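Local structure of protease VP4 (Blotched snakehead virus, 2GEF) at residues Pro17-Asn21 and Val125-Met129; Asp29-Val35 and Glu46-Arg52; Ile139-Leu143 and Leu200-Ala204. The protein is a birnavirus serine protease with a serine/lysine catalytic dyad, and probably cleaves the viral structural polyprotein of which it is itself a part. One frame throughout, in Å; residues are numbered along the deposited sequence.

Contact 1 of 3, residues Pro17-Asn21 and Val125-Met129; sequences PLGRN and VWNDM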
loop_
_atom_site.group_PDB
_atom_site.type_symbol
_atom_site.label_atom_id
_atom_site.label_comp_id
_atom_site.label_asym_id
_atom_site.label_seq_id
_atom_site.Cartn_x
_atom_site.Cartn_y
_atom_site.Cartn_z
ATOM N N PRO A 17 6.782 11.019 -7.263
ATOM C CA PRO A 17 5.642 11.516 -7.945
ATOM C C PRO A 17 5.348 12.979 -7.540
ATOM O O PRO A 17 5.369 13.333 -6.356
ATOM C CB PRO A 17 4.548 10.568 -7.466
ATOM C CG PRO A 17 5.245 9.313 -7.303
ATOM C CD PRO A 17 6.532 9.704 -6.668
ATOM N N LEU A 18 5.164 13.832 -8.530
ATOM C CA LEU A 18 4.491 15.080 -8.297
ATOM C C LEU A 18 3.039 14.590 -8.130
ATOM O O LEU A 18 2.522 13.845 -9.009
ATOM C CB LEU A 18 4.708 16.042 -9.489
ATOM C CG LEU A 18 3.845 17.145 -10.167
ATOM C CD1 LEU A 18 4.092 18.546 -9.588
ATOM C CD2 LEU A 18 4.361 17.091 -11.610
ATOM N N GLY A 19 2.473 14.901 -6.957
ATOM C CA GLY A 19 1.046 14.705 -6.648
ATOM C C GLY A 19 0.236 15.987 -6.924
ATOM O O GLY A 19 0.691 17.103 -6.665
ATOM N N ARG A 20 -0.981 15.831 -7.437
ATOM C CA ARG A 20 -1.759 16.967 -7.820
ATOM C C ARG A 20 -3.210 16.866 -7.257
ATOM O O ARG A 20 -3.627 15.821 -6.718
ATOM C CB ARG A 20 -1.641 17.078 -9.329
ATOM C CG ARG A 20 -2.830 16.747 -10.146
ATOM C CD ARG A 20 -2.506 16.627 -11.624
ATOM N NE ARG A 20 -3.552 15.867 -12.338
ATOM C CZ ARG A 20 -4.518 16.396 -13.112
ATOM N NH1 ARG A 20 -4.604 17.708 -13.316
ATOM N NH2 ARG A 20 -5.427 15.598 -13.692
ATOM N N ASN A 21 -3.979 17.942 -7.385
ATOM C CA ASN A 21 -5.303 18.008 -6.831
ATOM C C ASN A 21 -5.408 17.563 -5.301
ATOM O O ASN A 21 -6.292 16.811 -4.885
ATOM C CB ASN A 21 -6.286 17.283 -7.752
ATOM C CG ASN A 21 -7.738 17.479 -7.321
ATOM O OD1 ASN A 21 -8.042 18.430 -6.630
ATOM N ND2 ASN A 21 -8.624 16.568 -7.697
ATOM N N VAL A 125 -4.014 12.603 -3.101
ATOM C CA VAL A 125 -3.587 13.341 -4.275
ATOM C C VAL A 125 -4.070 12.566 -5.548
ATOM O O VAL A 125 -4.407 11.364 -5.484
ATOM C CB VAL A 125 -1.959 13.553 -4.290
ATOM C CG1 VAL A 125 -1.424 14.670 -3.253
ATOM C CG2 VAL A 125 -1.115 12.207 -4.230
ATOM N N TRP A 126 -4.034 13.248 -6.683
ATOM C CA TRP A 126 -3.998 12.633 -7.996
ATOM C C TRP A 126 -2.558 12.613 -8.477
ATOM O O TRP A 126 -1.848 13.636 -8.507
ATOM C CB TRP A 126 -4.841 13.441 -8.995
ATOM C CG TRP A 126 -6.305 13.521 -8.665
ATOM C CD1 TRP A 126 -6.902 13.129 -7.472
ATOM C CD2 TRP A 126 -7.348 14.043 -9.484
ATOM N NE1 TRP A 126 -8.280 13.344 -7.536
ATOM C CE2 TRP A 126 -8.580 13.866 -8.773
ATOM C CE3 TRP A 126 -7.389 14.582 -10.774
ATOM C CZ2 TRP A 126 -9.821 14.257 -9.304
ATOM C CZ3 TRP A 126 -8.629 14.950 -11.300
ATOM C CH2 TRP A 126 -9.811 14.795 -10.557
ATOM N N ASN A 127 -2.122 11.419 -8.855
ATOM C CA ASN A 127 -0.812 11.165 -9.488
ATOM C C ASN A 127 -1.395 10.645 -10.814
ATOM O O ASN A 127 -2.553 10.187 -10.812
ATOM C CB ASN A 127 0.024 10.070 -8.671
ATOM C CG ASN A 127 -0.535 8.636 -8.815
ATOM O OD1 ASN A 127 -1.347 8.301 -9.725
ATOM N ND2 ASN A 127 -0.031 7.767 -7.990
ATOM N N ASP A 128 -0.725 10.756 -11.956
ATOM C CA ASP A 128 -1.431 10.395 -13.207
ATOM C C ASP A 128 -0.956 9.004 -13.641
ATOM O O ASP A 128 -0.728 8.681 -14.800
ATOM C CB ASP A 128 -1.279 11.451 -14.294
ATOM C CG ASP A 128 -1.469 12.862 -13.765
ATOM O OD1 ASP A 128 -2.597 13.396 -13.885
ATOM O OD2 ASP A 128 -0.492 13.444 -13.211
HETATM N N MSE A 129 -0.865 8.133 -12.646
HETATM C CA MSE A 129 -0.230 6.859 -12.835
HETATM C C MSE A 129 -1.386 5.957 -13.280
HETATM O O MSE A 129 -2.564 6.348 -13.118
HETATM C CB MSE A 129 0.456 6.451 -11.530
HETATM C CG MSE A 129 1.530 7.476 -11.088
HETATM SE SE MSE A 129 3.085 7.582 -12.338
HETATM C CE MSE A 129 3.370 5.640 -12.203
#
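An antiparallel beta bridge joins two segments of the chain, where the loop Pro17-Asn21 runs into strand 22-27, turning a corner at Asn21, and Val125-Met129 leaves strand 120-126, its partner in a three-stranded antiparallel sheet. The case illustrates how one reciprocal pair of backbone bonds can fix the register for the side chains around it.

The backbone bonds are both short: Arg20 N donates to Trp126 O at 2.6 Å, and Trp126 N donates to Arg20 O at 2.6 Å. Arg20 and Trp126 thus form a hydrogen-bonded pair, with CA atoms 4.9 Å apart and both side chains on one face. Beside it, Gly19 passes close to Val125, its CA 4.0 Å from Val125 CB; an ideal CB at Gly19 would sit tightly against Val125 CG1.

The charged contact is looser. Arg20 NE reaches Asp128 OD1 at 3.1 Å in a salt bridge whose hydrogen bond is weak. Asp128 follows Asn127, whose OD1 accepts from Met129 N at 3.0 Å in an Asx turn, while Asn127 ND2 bonds to Glu46 and Tyr48 of the neighbouring sheet.

Trp126 supplies the aromatic surface. Arg20 NH2 lies at the indole edge, 3.7 Å from Trp126 CE3, and Asn21 covers one face: its CB makes a CH-pi contact 3.9 Å from the centroid of the five-membered ring, and Asn21 ND2 lies 2.9 Å from Trp126 CE2.

Contact 2 of 3, residues Asp29-Val35 and Glu46-Arg52; sequences DGALFPV and ELYIAVR
Two extended strands, 31-35 and 46-52, pair antiparallel, their axes approaching to 4.6 Å with directions 141° apart. Hydrogen-bonded pairs are Ala31-Ala50 (N to O 2.8 Å, O to N 2.7 Å), Phe33-Tyr48 (N to O 3.0 Å, O to N 3.1 Å) and Val35-Glu46 (N to O 2.8 Å, O to N a weak 3.0 Å); Leu32-Ile49 and Pro34-Leu47 are non-hydrogen-bonded.

On one face, Phe33 (chi1 p) leans across, its CE2 3.9 Å from Ala50 CB, while Tyr48 CB packs 3.9 Å from its ring centroid, a CH-pi contact. Val35 (t) places CG2 likewise, 3.9 Å from the Tyr48 (m) ring centroid. On the opposite face, Leu32 CD2 lies 3.9 Å from Ile49 CB.

Ile49 CD1 fills the space over Gly30 CA at 3.9 Å; a CB there would lie 2.7 Å from Ile49 CD1 and, at phi/psi 142/161, jam against Asp29 O. One water links Asp29 OD2 (2.7 Å) and Arg52 O (2.8 Å), another Val35 O (3.0 Å) and Glu46 OE1 (2.7 Å); Glu46 OE2 bonds to Asn127 ND2. With side chains about 3 Å (Pro34 to Lys173) and 6 Å (Phe33 to Ser136) away, this beta hairpin borders the Ser/Lys dyad, probably helping line the site.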
loop_
_atom_site.group_PDB
_atom_site.type_symbol
_atom_site.label_atom_id
_atom_site.label_comp_id
_atom_site.label_asym_id
_atom_site.label_seq_id
_atom_site.Cartn_x
_atom_site.Cartn_y
_atom_site.Cartn_z
ATOM N N ASP A 29 -9.819 4.899 9.361
ATOM C CA ASP A 29 -9.304 3.568 9.043
ATOM C C ASP A 29 -8.726 3.491 7.643
ATOM O O ASP A 29 -9.133 4.232 6.831
ATOM C CB ASP A 29 -10.423 2.434 9.252
ATOM C CG ASP A 29 -11.823 2.804 8.680
ATOM O OD1 ASP A 29 -12.637 3.342 9.426
ATOM O OD2 ASP A 29 -12.194 2.567 7.513
ATOM N N GLY A 30 -7.885 2.485 7.313
ATOM C CA GLY A 30 -7.157 2.421 6.062
ATOM C C GLY A 30 -5.776 1.851 6.346
ATOM O O GLY A 30 -5.380 1.803 7.460
ATOM N N ALA A 31 -5.051 1.333 5.344
ATOM C CA ALA A 31 -3.695 0.866 5.573
ATOM C C ALA A 31 -2.849 1.332 4.391
ATOM O O ALA A 31 -3.338 1.353 3.224
ATOM C CB ALA A 31 -3.627 -0.617 5.748
ATOM N N LEU A 32 -1.626 1.740 4.700
ATOM C CA LEU A 32 -0.623 2.178 3.715
ATOM C C LEU A 32 0.184 1.058 3.207
ATOM O O LEU A 32 0.569 0.128 3.954
ATOM C CB LEU A 32 0.355 3.250 4.321
ATOM C CG LEU A 32 -0.431 4.504 4.746
ATOM C CD1 LEU A 32 0.378 5.235 5.896
ATOM C CD2 LEU A 32 -0.812 5.604 3.551
ATOM N N PHE A 33 0.506 1.199 1.914
ATOM C CA PHE A 33 1.363 0.292 1.246
ATOM C C PHE A 33 2.171 1.079 0.114
ATOM O O PHE A 33 1.747 2.125 -0.253
ATOM C CB PHE A 33 0.579 -0.818 0.610
ATOM C CG PHE A 33 -0.448 -0.363 -0.461
ATOM C CD1 PHE A 33 -0.189 -0.568 -1.836
ATOM C CD2 PHE A 33 -1.769 0.075 -0.068
ATOM C CE1 PHE A 33 -1.161 -0.195 -2.826
ATOM C CE2 PHE A 33 -2.743 0.397 -1.049
ATOM C CZ PHE A 33 -2.479 0.222 -2.403
ATOM N N PRO A 34 3.365 0.573 -0.311
ATOM C CA PRO A 34 4.148 1.165 -1.383
ATOM C C PRO A 34 3.854 0.707 -2.722
ATOM O O PRO A 34 3.381 -0.421 -2.895
ATOM C CB PRO A 34 5.572 0.917 -0.942
ATOM C CG PRO A 34 5.436 -0.429 -0.379
ATOM C CD PRO A 34 4.172 -0.392 0.446
ATOM N N VAL A 35 3.926 1.699 -3.656
ATOM C CA VAL A 35 3.612 1.483 -5.051
ATOM C C VAL A 35 4.777 1.943 -5.943
ATOM O O VAL A 35 5.153 3.141 -5.934
ATOM C CB VAL A 35 2.370 2.165 -5.509
ATOM C CG1 VAL A 35 2.182 1.923 -7.149
ATOM C CG2 VAL A 35 1.167 1.580 -4.793
ATOM N N GLU A 46 5.920 5.508 -4.206
ATOM C CA GLU A 46 4.892 6.387 -3.589
ATOM C C GLU A 46 4.160 5.553 -2.544
ATOM O O GLU A 46 3.977 4.386 -2.758
ATOM C CB GLU A 46 3.810 6.509 -4.682
ATOM C CG GLU A 46 3.314 7.768 -4.967
ATOM C CD GLU A 46 2.617 7.751 -6.334
ATOM O OE1 GLU A 46 3.056 7.021 -7.288
ATOM O OE2 GLU A 46 1.609 8.468 -6.468
ATOM N N LEU A 47 3.496 6.154 -1.562
ATOM C CA LEU A 47 2.388 5.458 -0.810
ATOM C C LEU A 47 1.055 5.656 -1.363
ATOM O O LEU A 47 0.774 6.643 -1.976
ATOM C CB LEU A 47 2.394 5.947 0.606
ATOM C CG LEU A 47 3.734 5.553 1.257
ATOM C CD1 LEU A 47 3.609 6.104 2.661
ATOM C CD2 LEU A 47 4.124 4.102 1.297
ATOM N N TYR A 48 0.239 4.651 -1.186
ATOM C CA TYR A 48 -1.206 4.646 -1.413
ATOM C C TYR A 48 -1.809 4.125 -0.130
ATOM O O TYR A 48 -1.136 3.420 0.636
ATOM C CB TYR A 48 -1.625 3.690 -2.555
ATOM C CG TYR A 48 -1.428 4.156 -4.006
ATOM C CD1 TYR A 48 -0.230 4.717 -4.460
ATOM C CD2 TYR A 48 -2.422 3.993 -4.906
ATOM C CE1 TYR A 48 -0.067 5.124 -5.796
ATOM C CE2 TYR A 48 -2.279 4.416 -6.216
ATOM C CZ TYR A 48 -1.138 4.978 -6.670
ATOM O OH TYR A 48 -1.131 5.343 -8.087
ATOM N N ILE A 49 -3.058 4.430 0.059
ATOM C CA ILE A 49 -3.801 4.020 1.235
ATOM C C ILE A 49 -4.904 3.198 0.737
ATOM O O ILE A 49 -5.458 3.616 -0.214
ATOM C CB ILE A 49 -4.371 5.139 2.112
ATOM C CG1 ILE A 49 -4.728 4.491 3.470
ATOM C CG2 ILE A 49 -5.554 5.983 1.414
ATOM C CD1 ILE A 49 -5.152 5.403 4.470
ATOM N N ALA A 50 -5.038 1.960 1.230
ATOM C CA ALA A 50 -6.234 1.145 0.936
ATOM C C ALA A 50 -7.263 1.482 2.050
ATOM O O ALA A 50 -6.904 1.428 3.297
ATOM C CB ALA A 50 -5.916 -0.265 1.077
ATOM N N VAL A 51 -8.494 1.785 1.628
ATOM C CA VAL A 51 -9.647 2.045 2.640
ATOM C C VAL A 51 -10.776 1.182 2.246
ATOM O O VAL A 51 -11.082 1.026 1.059
ATOM C CB VAL A 51 -10.048 3.573 2.697
ATOM C CG1 VAL A 51 -10.914 3.877 4.052
ATOM C CG2 VAL A 51 -8.774 4.346 2.859
ATOM N N ARG A 52 -11.386 0.557 3.221
ATOM C CA ARG A 52 -12.671 -0.180 2.936
ATOM C C ARG A 52 -13.874 0.699 2.550
ATOM O O ARG A 52 -14.082 1.799 3.044
ATOM C CB ARG A 52 -12.967 -1.255 4.004
ATOM C CG ARG A 52 -13.049 -0.751 5.514
ATOM C CD ARG A 52 -13.787 -1.731 6.450
ATOM N NE ARG A 52 -13.961 -1.189 7.826
ATOM C CZ ARG A 52 -13.030 -1.216 8.766
ATOM N NH1 ARG A 52 -13.367 -0.750 9.931
ATOM N NH2 ARG A 52 -11.746 -1.608 8.548
HETATM O O HOH W 1 -14.094 2.909 5.645
HETATM O O HOH W 2 4.411 4.882 -8.197
#

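Contact 3 of 3, residues Ile139-Leu143 and Leu200-Ala204; sequences IALAL and LDDAA
Leu200, with the largest area covered here, and Leu143, close behind it, reach across from opposite helices, while Ala203 offers a small surface between them. Both segments are regular alpha-helix: Leu143 N bonds to Ile139 O and Ala204 N to Leu200 O, each at 3.0 Å. Their short axes come within 10.4 Å and cross at -65°, with the nearest CA pairs Ile139-Leu200 at 6.8 Å and Leu143-Ala204 at 6.4 Å.

The CA-to-CB bond of Leu200 (chi1 -143°, between wells; chi2 p) points sideways, and the side chain bends so that CD1 reaches the first helix. Leu200 CD1 lies 3.8 Å from Ala142 CB and 4.4 Å from Ile139 CG2. Its flank touches Leu159 of strand 154-160.

The general principle is that apolar side chains can join two oblique helices with no hydrogen bond between these segments. In this member of the peptidase S50 family the pairing brings helix 200-209, near the C-terminus, against helix 138-146, which starts just after the nucleophile Ser136; Ile139 and Leu143 also pack on Tyr155 of strand 154-160.

Leu143 (m, t) occupies the other end. Leu143 CD2 approaches Ala204 CA at 3.8 Å and Ala204 CB at 4.0 Å; Leu143 CD1 is 3.9 Å from Ala203 O and 4.2 Å from Ala203 CB. Ala203, whose CA-to-CB bond points toward the first helix, also meets Ile139 (m, t), with Ala203 CB 4.1 Å from Ile139 CG2.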
loop_
_atom_site.group_PDB
_atom_site.type_symbol
_atom_site.label_atom_id
_atom_site.label_comp_id
_atom_site.label_asym_id
_atom_site.label_seq_id
_atom_site.Cartn_x
_atom_site.Cartn_y
_atom_site.Cartn_z
ATOM N N ILE A 139 -1.255 -7.379 2.149
ATOM C CA ILE A 139 -1.233 -7.141 3.529
ATOM C C ILE A 139 -2.044 -5.877 3.893
ATOM O O ILE A 139 -2.871 -5.967 4.765
ATOM C CB ILE A 139 0.083 -6.958 3.987
ATOM C CG1 ILE A 139 0.936 -8.315 3.850
ATOM C CG2 ILE A 139 0.052 -6.601 5.476
ATOM C CD1 ILE A 139 2.418 -8.041 4.418
ATOM N N ALA A 140 -1.808 -4.717 3.220
ATOM C CA ALA A 140 -2.645 -3.492 3.401
ATOM C C ALA A 140 -4.181 -3.730 3.229
ATOM O O ALA A 140 -5.075 -3.304 3.998
ATOM C CB ALA A 140 -2.110 -2.401 2.348
ATOM N N LEU A 141 -4.529 -4.334 2.119
ATOM C CA LEU A 141 -5.957 -4.819 1.984
ATOM C C LEU A 141 -6.603 -5.439 3.135
ATOM O O LEU A 141 -7.703 -5.092 3.529
ATOM C CB LEU A 141 -6.064 -5.829 0.813
ATOM C CG LEU A 141 -5.684 -5.122 -0.497
ATOM C CD1 LEU A 141 -5.846 -5.938 -1.844
ATOM C CD2 LEU A 141 -6.138 -3.702 -0.599
ATOM N N ALA A 142 -5.986 -6.498 3.565
ATOM C CA ALA A 142 -6.297 -7.217 4.827
ATOM C C ALA A 142 -6.451 -6.368 6.068
ATOM O O ALA A 142 -7.414 -6.468 6.792
ATOM C CB ALA A 142 -5.230 -8.247 5.153
ATOM N N LEU A 143 -5.387 -5.697 6.431
ATOM C CA LEU A 143 -5.480 -4.838 7.644
ATOM C C LEU A 143 -6.635 -3.804 7.406
ATOM O O LEU A 143 -7.405 -3.506 8.347
ATOM C CB LEU A 143 -4.115 -4.158 7.857
ATOM C CG LEU A 143 -3.105 -5.302 8.010
ATOM C CD1 LEU A 143 -1.790 -4.682 8.394
ATOM C CD2 LEU A 143 -3.452 -5.963 9.229
ATOM N N LEU A 200 -0.023 -12.684 8.459
ATOM C CA LEU A 200 -1.076 -11.663 8.659
ATOM C C LEU A 200 -1.467 -11.311 10.111
ATOM O O LEU A 200 -1.854 -10.181 10.409
ATOM C CB LEU A 200 -2.283 -12.172 7.925
ATOM C CG LEU A 200 -3.086 -11.141 7.246
ATOM C CD1 LEU A 200 -2.206 -10.315 6.268
ATOM C CD2 LEU A 200 -4.359 -11.769 6.621
ATOM N N ASP A 201 -1.432 -12.291 10.979
ATOM C CA ASP A 201 -1.539 -12.117 12.449
ATOM C C ASP A 201 -0.452 -11.227 13.056
ATOM O O ASP A 201 -0.766 -10.313 13.828
ATOM C CB ASP A 201 -1.627 -13.483 13.121
ATOM C CG ASP A 201 -3.067 -14.054 12.988
ATOM O OD1 ASP A 201 -4.094 -13.363 13.334
ATOM O OD2 ASP A 201 -3.198 -15.198 12.451
ATOM N N ASP A 202 0.789 -11.430 12.617
ATOM C CA ASP A 202 1.899 -10.608 13.071
ATOM C C ASP A 202 1.832 -9.228 12.516
ATOM O O ASP A 202 2.124 -8.293 13.187
ATOM C CB ASP A 202 3.265 -11.199 12.686
ATOM C CG ASP A 202 3.552 -12.468 13.428
ATOM O OD1 ASP A 202 4.346 -13.335 12.952
ATOM O OD2 ASP A 202 2.820 -12.631 14.428
ATOM N N ALA A 203 1.460 -9.101 11.281
ATOM C CA ALA A 203 1.157 -7.740 10.729
ATOM C C ALA A 203 0.035 -7.004 11.427
ATOM O O ALA A 203 0.160 -5.852 11.618
ATOM C CB ALA A 203 0.831 -7.910 9.262
ATOM N N ALA A 204 -1.107 -7.647 11.784
ATOM C CA ALA A 204 -2.082 -6.978 12.620
ATOM C C ALA A 204 -1.582 -6.706 13.998
ATOM O O ALA A 204 -1.889 -5.625 14.507
ATOM C CB ALA A 204 -3.440 -7.874 12.705
#

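Contact 2 lies near the centre of the chain, with contacts 1 and 3 on opposite sides of it, their own centres about 27 Å apart. In sequence, contact 1 spans the hairpin of contact 2, and contact 3 follows both. The centres of contacts 1 and 2 are about 15 Å apart, and Asn127 bridges them through probable hydrogen bonds to Glu46 and Tyr48. The centres of contacts 2 and 3 are about 12 Å apart, and the two touch where Ala140 packs on Ala31 and Phe33, and Leu141 on Ala50. The hairpin thus meets both contact 1, through Asn127, and helix 138-146, through Ala140 and Leu141; of the three, only contacts 2 and 3 lie near the dyad.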